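Long-range contacts in long form salivary protein D7L (Phlebotomus duboscqi, PDB 6MT7), which binds and sequesters host cysteinyl leukotrienes and a thromboxane A2 analogue, and inhibits thromboxane A2-dependent platelet aggregation, modulating blood feeding by the sand fly: residues Asp41-Val46 / Asp96-Thr101; Thr138-Phe143 / Ile223-Ser228; Gly153-His158 / Gly202-Asp207. All coordinates share one frame; numbering follows the deposited sequence.

Contact 1. Residues Asp41-Val46 / Asp96-Thr101; sequences DTHCYV and DIYDKT. With TRT (fragment of triton X-100), chain C.
The Y98 ring takes H43 over one of its faces: H43 CD2 stands 3.2 Å above the phenol plane, displaced toward the rim, and its shortest distance is 3.3 Å, to Y98 CG. With ring centroids 4.4 Å apart and planes at 43°, the pair is oblique, neither a parallel stack nor a T-shaped pair. V46 CG2 lies at the edge of the same phenol, near its plane, 4.0 Å from Y98 CD2, while T42 CG2 approaches Y98 CE2 obliquely. CG of Y98 is anti to its backbone N (chi1 177°), which carries CG toward helix 40-52. The short helical segments cross at 80° with axes 8.5 Å apart, and the nearest CA atoms are those of H43 and Y98. Farther along, V46 CG1 meets T101 OG1, whose hydroxyl donates to I97 O one turn back at 2.7 Å.

The polar ends are satisfied outside the two segments: Y98 OH bonds to L36 O, H43 NE2 to N38 OD1, and T42 OG1 to D39 and W31. A disulfide from C44 to C94 links the same two helices covalently. Y45 turns from this interface to the pocket, where its OH donates to O15 of the Triton fragment at 2.9 Å, the ether oxygen lying at the ring edge near its plane; Y45 also stacks with W31 and bonds to Q19. By similarity Y45 and W31 bind thromboxane A2. Between the segments the contact is therefore apolar and aromatic packing, whereas the side-chain hydrogen bonds go to the loop before helix 40-52, to W31 and Q19, to I97 within its own helix and to the ligand, as suits a helical odorant-binding-protein fold built around a lipid pocket.

Contact 2. Residues Thr138-Phe143 / Ile223-Ser228; sequences TKISDF and ILDNQS
I140 lays its CG1-CD1 arm against S228, with CD1 3.4 Å from S228 CB, tighter than usual van der Waals contact. The motif is a helix N-terminus whose first amides meet side chains from a distant part of the chain: K139 is the N-cap residue of helix 140-144, and the acceptors are side-chain oxygens of D225 and S228, from segment 223-228 on the last part of the chain's final helix. I140 N donates to S228 OG at 2.8 Å, nearly straight at 165°. The next amide, S141 N, donates to D225 OD1, reaching the syn side of that oxygen but 29° out of the carboxylate plane.

The second carboxylate oxygen is gripped by the side chain of the same serine: S141 OG donates to D225 OD2 at 2.6 Å, on its syn lone pair. One residue thus holds both oxygens, which fixes the rotation of the carboxylate. D225 CG is anti to its backbone N (chi1 -169°), a torsion that sends CG toward segment 138-143; at the helix start the negative charge of the carboxylate would be expected to interact favourably with the helix dipole. K139 crosses D225 at about a right angle, its CD 3.6 Å from D225 O; its ammonium adds only a long salt bridge, NZ to OD2 being 4.0 Å.

I140 also touches S161, Y164 and Y165, and K134 NZ bonds to both T138 O and S228 O, a further tie between the two segments. S228 OG has a double role: while accepting from I140 N, it donates to D225 O at 2.6 Å, and that carbonyl oxygen also receives S228 N at 3.0 Å.

Contact 3. Residues Gly153-His158 / Gly202-Asp207; sequences GADCQH and GCKVAD
A disulfide joins the loop before helix 159-164 to the first turn of helix 203-216: C156 SG and C203 SG are 2.0 Å apart, with a chi3 of 88°, close to the unstrained right angle. C203 SG sits between its own backbone N and carbonyl carbon, which sends the sulfur toward the loop.

Beyond the bridge, D207 receives two consecutive loop amides. Q157 N donates to D207 OD2 at 2.7 Å on the syn lone pair; H158 N donates to OD1 at 2.8 Å, from the syn side but 34° out of the carboxylate plane. Both oxygens are thereby engaged, and the carboxylate is held in one rotation. A water bonded to Q157 OE1 also donates to D207 OD2. The H158 ring is inclined at 56° to this carboxylate and stacks with Y210 farther along the helix.

Nearer the start of the helix, K204 NZ donates to D155 OD1 in a salt bridge of 2.6 Å, coming from above the carboxylate plane. The lysine bends at chi2, its CD passing 3.8 Å from C156 SG. Of the two acidic residues, D155 is exposed and D207 buried. Such cystine cross-linking of a helix to a connecting loop is consistent with the disulfide-braced helical fold of odorant-binding-protein relatives, to whose PBP/GOBP family the protein belongs.

In the fold
Contact 1 lies on the opposite side of the chain's centre from contacts 2 and 3, its centre 29 Å from that of contact 2 and 37 Å from that of contact 3, and it is closed along the chain before either of them opens. It holds a pocket residue bonded to the Triton fragment. Contact 2 stands farther off, the S228 side chain about 14 Å from the ligand; the side chains of T138 and K136, neighbours in sequence, are about 7 Å apart, K136 being a leukotriene and thromboxane site by similarity. Contact 3 is nested within the loop closed by contact 2; their centres are 18 Å apart, nearest atoms about 8 Å, and it lies away from the known binding sites.

Contact 1. Residues Asp41-Val46 / Asp96-Thr101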
loop_
_atom_site.group_PDB
_atom_site.type_symbol
_atom_site.label_atom_id
_atom_site.label_comp_id
_atom_site.label_asym_id
_atom_site.label_seq_id
_atom_site.Cartn_x
_atom_site.Cartn_y
_atom_site.Cartn_z
ATOM N N ASP A 41 -18.643 3.266 -3.197
ATOM C CA ASP A 41 -17.336 2.869 -3.716
ATOM C C ASP A 41 -16.232 3.767 -3.166
ATOM O O ASP A 41 -15.127 3.289 -2.866
ATOM C CB ASP A 41 -17.344 2.868 -5.245
ATOM C CG ASP A 41 -18.017 1.624 -5.814
ATOM O OD1 ASP A 41 -18.281 0.689 -5.029
ATOM O OD2 ASP A 41 -18.272 1.582 -7.027
ATOM N N THR A 42 -16.518 5.061 -2.995
ATOM C CA THR A 42 -15.529 5.951 -2.384
ATOM C C THR A 42 -15.300 5.599 -0.917
ATOM O O THR A 42 -14.163 5.647 -0.429
ATOM C CB THR A 42 -15.966 7.414 -2.501
ATOM O OG1 THR A 42 -16.153 7.760 -3.873
ATOM C CG2 THR A 42 -14.898 8.342 -1.926
ATOM N N HIS A 43 -16.365 5.248 -0.190
ATOM C CA HIS A 43 -16.181 4.794 1.187
ATOM C C HIS A 43 -15.177 3.654 1.242
ATOM O O HIS A 43 -14.257 3.664 2.061
ATOM C CB HIS A 43 -17.499 4.329 1.812
ATOM C CG HIS A 43 -18.589 5.357 1.798
ATOM N ND1 HIS A 43 -19.913 5.031 2.007
ATOM C CD2 HIS A 43 -18.557 6.697 1.605
ATOM C CE1 HIS A 43 -20.649 6.125 1.941
ATOM N NE2 HIS A 43 -19.851 7.150 1.695
ATOM N N CYS A 44 -15.351 2.643 0.386
ATOM C CA CYS A 44 -14.479 1.483 0.485
ATOM C C CYS A 44 -13.101 1.755 -0.092
ATOM O O CYS A 44 -12.115 1.176 0.379
ATOM C CB CYS A 44 -15.129 0.272 -0.185
ATOM S SG CYS A 44 -16.496 -0.363 0.847
ATOM N N TYR A 45 -13.004 2.664 -1.062
ATOM C CA TYR A 45 -11.695 3.115 -1.524
ATOM C C TYR A 45 -10.911 3.778 -0.389
ATOM O O TYR A 45 -9.703 3.532 -0.220
ATOM C CB TYR A 45 -11.882 4.078 -2.701
ATOM C CG TYR A 45 -10.628 4.803 -3.128
ATOM C CD1 TYR A 45 -9.554 4.106 -3.665
ATOM C CD2 TYR A 45 -10.533 6.185 -3.009
ATOM C CE1 TYR A 45 -8.391 4.767 -4.065
ATOM C CE2 TYR A 45 -9.374 6.857 -3.402
ATOM C CZ TYR A 45 -8.317 6.145 -3.931
ATOM O OH TYR A 45 -7.178 6.818 -4.315
ATOM N N VAL A 46 -11.592 4.601 0.415
ATOM C CA VAL A 46 -10.939 5.305 1.517
ATOM C C VAL A 46 -10.466 4.313 2.578
ATOM O O VAL A 46 -9.327 4.381 3.056
ATOM C CB VAL A 46 -11.894 6.369 2.095
ATOM C CG1 VAL A 46 -11.431 6.828 3.490
ATOM C CG2 VAL A 46 -11.995 7.571 1.117
ATOM N N ASP A 96 -18.340 3.782 8.061
ATOM C CA ASP A 96 -17.935 4.384 9.330
ATOM C C ASP A 96 -16.534 4.978 9.234
ATOM O O ASP A 96 -16.274 6.070 9.754
ATOM C CB ASP A 96 -17.996 3.344 10.450
ATOM C CG ASP A 96 -18.121 3.968 11.830
ATOM O OD1 ASP A 96 -18.729 5.051 11.953
ATOM O OD2 ASP A 96 -17.627 3.353 12.798
ATOM N N ILE A 97 -15.617 4.276 8.570
ATOM C CA ILE A 97 -14.259 4.797 8.456
ATOM C C ILE A 97 -14.246 6.059 7.601
ATOM O O ILE A 97 -13.550 7.033 7.917
ATOM C CB ILE A 97 -13.329 3.711 7.900
ATOM C CG1 ILE A 97 -13.148 2.624 8.959
ATOM C CG2 ILE A 97 -11.991 4.308 7.499
ATOM C CD1 ILE A 97 -12.594 1.333 8.422
ATOM N N TYR A 98 -15.042 6.069 6.526
ATOM C CA TYR A 98 -15.202 7.276 5.718
ATOM C C TYR A 98 -15.781 8.419 6.545
ATOM O O TYR A 98 -15.256 9.539 6.531
ATOM C CB TYR A 98 -16.098 6.970 4.513
ATOM C CG TYR A 98 -16.409 8.159 3.634
ATOM C CD1 TYR A 98 -17.529 8.950 3.877
ATOM C CD2 TYR A 98 -15.598 8.480 2.552
ATOM C CE1 TYR A 98 -17.829 10.040 3.078
ATOM C CE2 TYR A 98 -15.892 9.573 1.730
ATOM C CZ TYR A 98 -17.015 10.342 1.998
ATOM O OH TYR A 98 -17.341 11.425 1.224
ATOM N N ASP A 99 -16.876 8.160 7.271
ATOM C CA ASP A 99 -17.517 9.234 8.024
ATOM C C ASP A 99 -16.593 9.796 9.088
ATOM O O ASP A 99 -16.668 10.990 9.411
ATOM C CB ASP A 99 -18.806 8.737 8.688
ATOM C CG ASP A 99 -19.933 8.501 7.692
ATOM O OD1 ASP A 99 -19.845 8.960 6.530
ATOM O OD2 ASP A 99 -20.919 7.850 8.082
ATOM N N LYS A 100 -15.739 8.950 9.661
ATOM C CA LYS A 100 -14.824 9.418 10.683
ATOM C C LYS A 100 -13.676 10.219 10.106
ATOM O O LYS A 100 -13.075 11.014 10.831
ATOM C CB LYS A 100 -14.295 8.232 11.493
ATOM C CG LYS A 100 -15.261 7.827 12.605
ATOM C CD LYS A 100 -14.781 6.594 13.352
ATOM C CE LYS A 100 -13.630 6.917 14.292
ATOM N NZ LYS A 100 -14.112 7.318 15.645
ATOM N N THR A 101 -13.382 10.071 8.814
ATOM C CA THR A 101 -12.209 10.728 8.274
ATOM C C THR A 101 -12.495 11.763 7.190
ATOM O O THR A 101 -11.567 12.477 6.804
ATOM C CB THR A 101 -11.212 9.691 7.735
ATOM O OG1 THR A 101 -11.854 8.819 6.809
ATOM C CG2 THR A 101 -10.700 8.854 8.863
HETATM C C25 TRT C . -2.783 8.114 -12.466
HETATM O O24 TRT C . -2.338 8.312 -11.128
HETATM C C23 TRT C . -3.346 8.841 -10.265
HETATM C C22 TRT C . -2.861 8.644 -8.835
HETATM O O21 TRT C . -3.688 9.312 -7.881
HETATM C C20 TRT C . -3.115 9.132 -6.591
HETATM C C19 TRT C . -3.865 9.978 -5.579
HETATM O O18 TRT C . -4.983 9.240 -5.093
HETATM C C17 TRT C . -6.135 10.058 -5.108
HETATM C C16 TRT C . -6.505 10.479 -3.700
HETATM O O15 TRT C . -7.223 9.439 -3.028
HETATM C C12 TRT C . -7.281 9.448 -1.646
HETATM C C13 TRT C . -7.150 10.641 -0.943
HETATM C C14 TRT C . -7.206 10.650 0.456
HETATM C C11 TRT C . -7.465 8.262 -0.947
HETATM C C10 TRT C . -7.524 8.270 0.443
HETATM C C9 TRT C . -7.394 9.455 1.156
HETATM C C6 TRT C . -7.453 9.419 2.655
HETATM C C8 TRT C . -8.848 9.900 3.039
HETATM C C7 TRT C . -7.315 7.980 3.139
HETATM C C5 TRT C . -6.417 10.389 3.268
HETATM C C1 TRT C . -4.896 10.113 3.274
HETATM C C2 TRT C . -4.320 9.534 1.987
HETATM C C4 TRT C . -4.203 11.447 3.522
HETATM C C3 TRT C . -4.452 9.212 4.418
#

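Contact 2. Residues Thr138-Phe143 / Ile223-Ser228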
loop_
_atom_site.group_PDB
_atom_site.type_symbol
_atom_site.label_atom_id
_atom_site.label_comp_id
_atom_site.label_asym_id
_atom_site.label_seq_id
_atom_site.Cartn_x
_atom_site.Cartn_y
_atom_site.Cartn_z
ATOM N N THR A 138 9.210 2.321 -14.353
ATOM C CA THR A 138 10.043 1.134 -14.484
ATOM C C THR A 138 9.304 -0.078 -13.931
ATOM O O THR A 138 8.683 -0.001 -12.865
ATOM C CB THR A 138 11.367 1.327 -13.745
ATOM O OG1 THR A 138 12.114 2.374 -14.384
ATOM C CG2 THR A 138 12.198 0.045 -13.749
ATOM N N LYS A 139 9.375 -1.193 -14.657
ATOM C CA LYS A 139 8.730 -2.419 -14.205
ATOM C C LYS A 139 9.495 -3.045 -13.045
ATOM O O LYS A 139 10.720 -2.942 -12.944
ATOM C CB LYS A 139 8.626 -3.431 -15.347
ATOM C CG LYS A 139 7.667 -3.019 -16.444
ATOM C CD LYS A 139 7.123 -4.226 -17.201
ATOM C CE LYS A 139 8.234 -5.048 -17.815
ATOM N NZ LYS A 139 7.687 -6.118 -18.703
ATOM N N ILE A 140 8.745 -3.717 -12.166
ATOM C CA ILE A 140 9.353 -4.450 -11.059
ATOM C C ILE A 140 10.400 -5.431 -11.574
ATOM O O ILE A 140 11.513 -5.507 -11.042
ATOM C CB ILE A 140 8.261 -5.168 -10.243
ATOM C CG1 ILE A 140 7.485 -4.135 -9.420
ATOM C CG2 ILE A 140 8.882 -6.241 -9.357
ATOM C CD1 ILE A 140 6.195 -4.647 -8.825
ATOM N N SER A 141 10.067 -6.189 -12.623
ATOM C CA SER A 141 11.025 -7.180 -13.115
ATOM C C SER A 141 12.317 -6.509 -13.560
ATOM O O SER A 141 13.413 -6.975 -13.230
ATOM C CB SER A 141 10.440 -7.996 -14.275
ATOM O OG SER A 141 9.908 -7.180 -15.304
ATOM N N ASP A 142 12.210 -5.399 -14.290
ATOM C CA ASP A 142 13.411 -4.740 -14.796
ATOM C C ASP A 142 14.236 -4.140 -13.664
ATOM O O ASP A 142 15.472 -4.205 -13.690
ATOM C CB ASP A 142 13.019 -3.680 -15.827
ATOM C CG ASP A 142 12.473 -4.297 -17.101
ATOM O OD1 ASP A 142 13.015 -5.342 -17.525
ATOM O OD2 ASP A 142 11.501 -3.755 -17.675
ATOM N N PHE A 143 13.576 -3.583 -12.645
ATOM C CA PHE A 143 14.309 -3.001 -11.525
ATOM C C PHE A 143 14.948 -4.083 -10.668
ATOM O O PHE A 143 16.112 -3.969 -10.262
ATOM C CB PHE A 143 13.380 -2.137 -10.669
ATOM C CG PHE A 143 14.060 -1.530 -9.469
ATOM C CD1 PHE A 143 14.854 -0.396 -9.608
ATOM C CD2 PHE A 143 13.922 -2.095 -8.213
ATOM C CE1 PHE A 143 15.495 0.167 -8.513
ATOM C CE2 PHE A 143 14.559 -1.541 -7.107
ATOM C CZ PHE A 143 15.346 -0.403 -7.260
ATOM N N ILE A 223 0.711 -10.116 -14.239
ATOM C CA ILE A 223 -0.193 -8.974 -14.322
ATOM C C ILE A 223 0.281 -7.842 -13.415
ATOM O O ILE A 223 0.287 -6.672 -13.815
ATOM C CB ILE A 223 -1.632 -9.415 -13.995
ATOM C CG1 ILE A 223 -2.159 -10.359 -15.083
ATOM C CG2 ILE A 223 -2.550 -8.201 -13.845
ATOM C CD1 ILE A 223 -3.491 -10.974 -14.755
ATOM N N LEU A 224 0.699 -8.164 -12.184
ATOM C CA LEU A 224 1.264 -7.128 -11.323
ATOM C C LEU A 224 2.500 -6.497 -11.956
ATOM O O LEU A 224 2.699 -5.281 -11.865
ATOM C CB LEU A 224 1.627 -7.696 -9.952
ATOM C CG LEU A 224 0.491 -7.995 -8.983
ATOM C CD1 LEU A 224 1.074 -8.445 -7.634
ATOM C CD2 LEU A 224 -0.448 -6.795 -8.823
ATOM N N ASP A 225 3.354 -7.309 -12.578
ATOM C CA ASP A 225 4.546 -6.743 -13.195
ATOM C C ASP A 225 4.169 -5.816 -14.345
ATOM O O ASP A 225 4.739 -4.726 -14.485
ATOM C CB ASP A 225 5.475 -7.858 -13.664
ATOM C CG ASP A 225 6.836 -7.345 -14.072
ATOM O OD1 ASP A 225 7.391 -6.482 -13.356
ATOM O OD2 ASP A 225 7.355 -7.804 -15.114
ATOM N N ASN A 226 3.187 -6.227 -15.156
ATOM C CA ASN A 226 2.716 -5.404 -16.265
ATOM C C ASN A 226 2.098 -4.097 -15.774
ATOM O O ASN A 226 2.255 -3.051 -16.422
ATOM C CB ASN A 226 1.728 -6.225 -17.095
ATOM C CG ASN A 226 0.980 -5.405 -18.119
ATOM O OD1 ASN A 226 -0.044 -4.786 -17.815
ATOM N ND2 ASN A 226 1.467 -5.424 -19.355
ATOM N N GLN A 227 1.437 -4.123 -14.613
ATOM C CA GLN A 227 0.878 -2.913 -14.016
ATOM C C GLN A 227 1.908 -2.067 -13.292
ATOM O O GLN A 227 1.599 -0.923 -12.941
ATOM C CB GLN A 227 -0.220 -3.264 -13.013
ATOM C CG GLN A 227 -1.453 -3.881 -13.620
ATOM C CD GLN A 227 -2.411 -4.384 -12.568
ATOM O OE1 GLN A 227 -2.086 -4.424 -11.372
ATOM N NE2 GLN A 227 -3.599 -4.776 -13.000
ATOM N N SER A 228 3.108 -2.594 -13.052
ATOM C CA SER A 228 4.018 -1.998 -12.077
ATOM C C SER A 228 4.728 -0.701 -12.467
ATOM O O SER A 228 5.245 -0.031 -11.566
ATOM C CB SER A 228 5.074 -3.033 -11.660
ATOM O OG SER A 228 6.035 -3.301 -12.680
#

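Contact 3. Residues Gly153-His158 / Gly202-Asp207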
loop_
_atom_site.group_PDB
_atom_site.type_symbol
_atom_site.label_atom_id
_atom_site.label_comp_id
_atom_site.label_asym_id
_atom_site.label_seq_id
_atom_site.Cartn_x
_atom_site.Cartn_y
_atom_site.Cartn_z
ATOM N N GLY A 153 20.748 -10.239 -0.969
ATOM C CA GLY A 153 21.956 -10.325 -0.174
ATOM C C GLY A 153 22.507 -11.721 -0.021
ATOM O O GLY A 153 23.635 -11.884 0.448
ATOM N N ALA A 154 21.729 -12.737 -0.387
ATOM C CA ALA A 154 21.999 -14.130 -0.059
ATOM C C ALA A 154 21.880 -14.994 -1.305
ATOM O O ALA A 154 22.540 -14.730 -2.315
ATOM C CB ALA A 154 21.042 -14.629 1.025
ATOM N N ASP A 155 21.022 -16.014 -1.245
ATOM C CA ASP A 155 20.874 -16.989 -2.316
ATOM C C ASP A 155 19.460 -17.010 -2.883
ATOM O O ASP A 155 19.062 -18.004 -3.500
ATOM C CB ASP A 155 21.261 -18.383 -1.811
ATOM C CG ASP A 155 20.743 -18.661 -0.402
ATOM O OD1 ASP A 155 19.718 -18.058 -0.009
ATOM O OD2 ASP A 155 21.363 -19.479 0.315
ATOM N N CYS A 156 18.689 -15.941 -2.693
ATOM C CA CYS A 156 17.283 -16.003 -3.052
ATOM C C CYS A 156 17.081 -15.746 -4.540
ATOM O O CYS A 156 18.005 -15.394 -5.278
ATOM C CB CYS A 156 16.480 -15.019 -2.213
ATOM S SG CYS A 156 16.232 -15.645 -0.545
ATOM N N GLN A 157 15.836 -15.934 -4.980
ATOM C CA GLN A 157 15.493 -15.768 -6.380
ATOM C C GLN A 157 14.463 -14.683 -6.640
ATOM O O GLN A 157 14.364 -14.219 -7.781
ATOM C CB GLN A 157 14.973 -17.089 -6.960
ATOM C CG GLN A 157 16.075 -18.096 -7.252
ATOM C CD GLN A 157 15.635 -19.521 -6.995
ATOM O OE1 GLN A 157 16.096 -20.163 -6.052
ATOM N NE2 GLN A 157 14.739 -20.027 -7.839
ATOM N N HIS A 158 13.704 -14.266 -5.624
ATOM C CA HIS A 158 12.591 -13.336 -5.810
ATOM C C HIS A 158 12.490 -12.345 -4.659
ATOM O O HIS A 158 11.389 -11.874 -4.336
ATOM C CB HIS A 158 11.261 -14.087 -5.940
ATOM C CG HIS A 158 11.313 -15.258 -6.871
ATOM N ND1 HIS A 158 11.403 -15.117 -8.239
ATOM C CD2 HIS A 158 11.284 -16.591 -6.629
ATOM C CE1 HIS A 158 11.431 -16.312 -8.800
ATOM N NE2 HIS A 158 11.355 -17.224 -7.846
ATOM N N GLY A 202 14.263 -14.743 6.595
ATOM C CA GLY A 202 14.892 -13.888 5.608
ATOM C C GLY A 202 14.147 -13.890 4.284
ATOM O O GLY A 202 12.925 -14.075 4.217
ATOM N N CYS A 203 14.900 -13.693 3.203
ATOM C CA CYS A 203 14.270 -13.634 1.892
ATOM C C CYS A 203 13.673 -14.971 1.456
ATOM O O CYS A 203 12.999 -15.020 0.421
ATOM C CB CYS A 203 15.270 -13.122 0.852
ATOM S SG CYS A 203 16.784 -14.102 0.655
ATOM N N LYS A 204 13.885 -16.055 2.211
ATOM C CA LYS A 204 13.195 -17.294 1.871
ATOM C C LYS A 204 11.692 -17.168 2.086
ATOM O O LYS A 204 10.916 -17.867 1.421
ATOM C CB LYS A 204 13.749 -18.464 2.681
ATOM C CG LYS A 204 15.236 -18.692 2.475
ATOM C CD LYS A 204 15.538 -19.056 1.038
ATOM C CE LYS A 204 16.982 -19.518 0.889
ATOM N NZ LYS A 204 17.489 -19.306 -0.492
ATOM N N VAL A 205 11.265 -16.301 3.011
ATOM C CA VAL A 205 9.844 -15.956 3.099
ATOM C C VAL A 205 9.378 -15.346 1.785
ATOM O O VAL A 205 8.322 -15.704 1.247
ATOM C CB VAL A 205 9.582 -14.997 4.273
ATOM C CG1 VAL A 205 8.103 -14.616 4.317
ATOM C CG2 VAL A 205 9.997 -15.620 5.587
ATOM N N ALA A 206 10.168 -14.415 1.250
ATOM C CA ALA A 206 9.833 -13.784 -0.023
ATOM C C ALA A 206 9.714 -14.819 -1.134
ATOM O O ALA A 206 8.744 -14.819 -1.902
ATOM C CB ALA A 206 10.891 -12.735 -0.373
ATOM N N ASP A 207 10.700 -15.711 -1.239
ATOM C CA ASP A 207 10.677 -16.708 -2.300
ATOM C C ASP A 207 9.507 -17.667 -2.142
ATOM O O ASP A 207 8.880 -18.061 -3.134
ATOM C CB ASP A 207 11.993 -17.482 -2.323
ATOM C CG ASP A 207 13.085 -16.745 -3.066
ATOM O OD1 ASP A 207 13.004 -15.503 -3.176
ATOM O OD2 ASP A 207 14.025 -17.408 -3.542
HETATM O O HOH W 1 14.797 -19.714 -3.059
#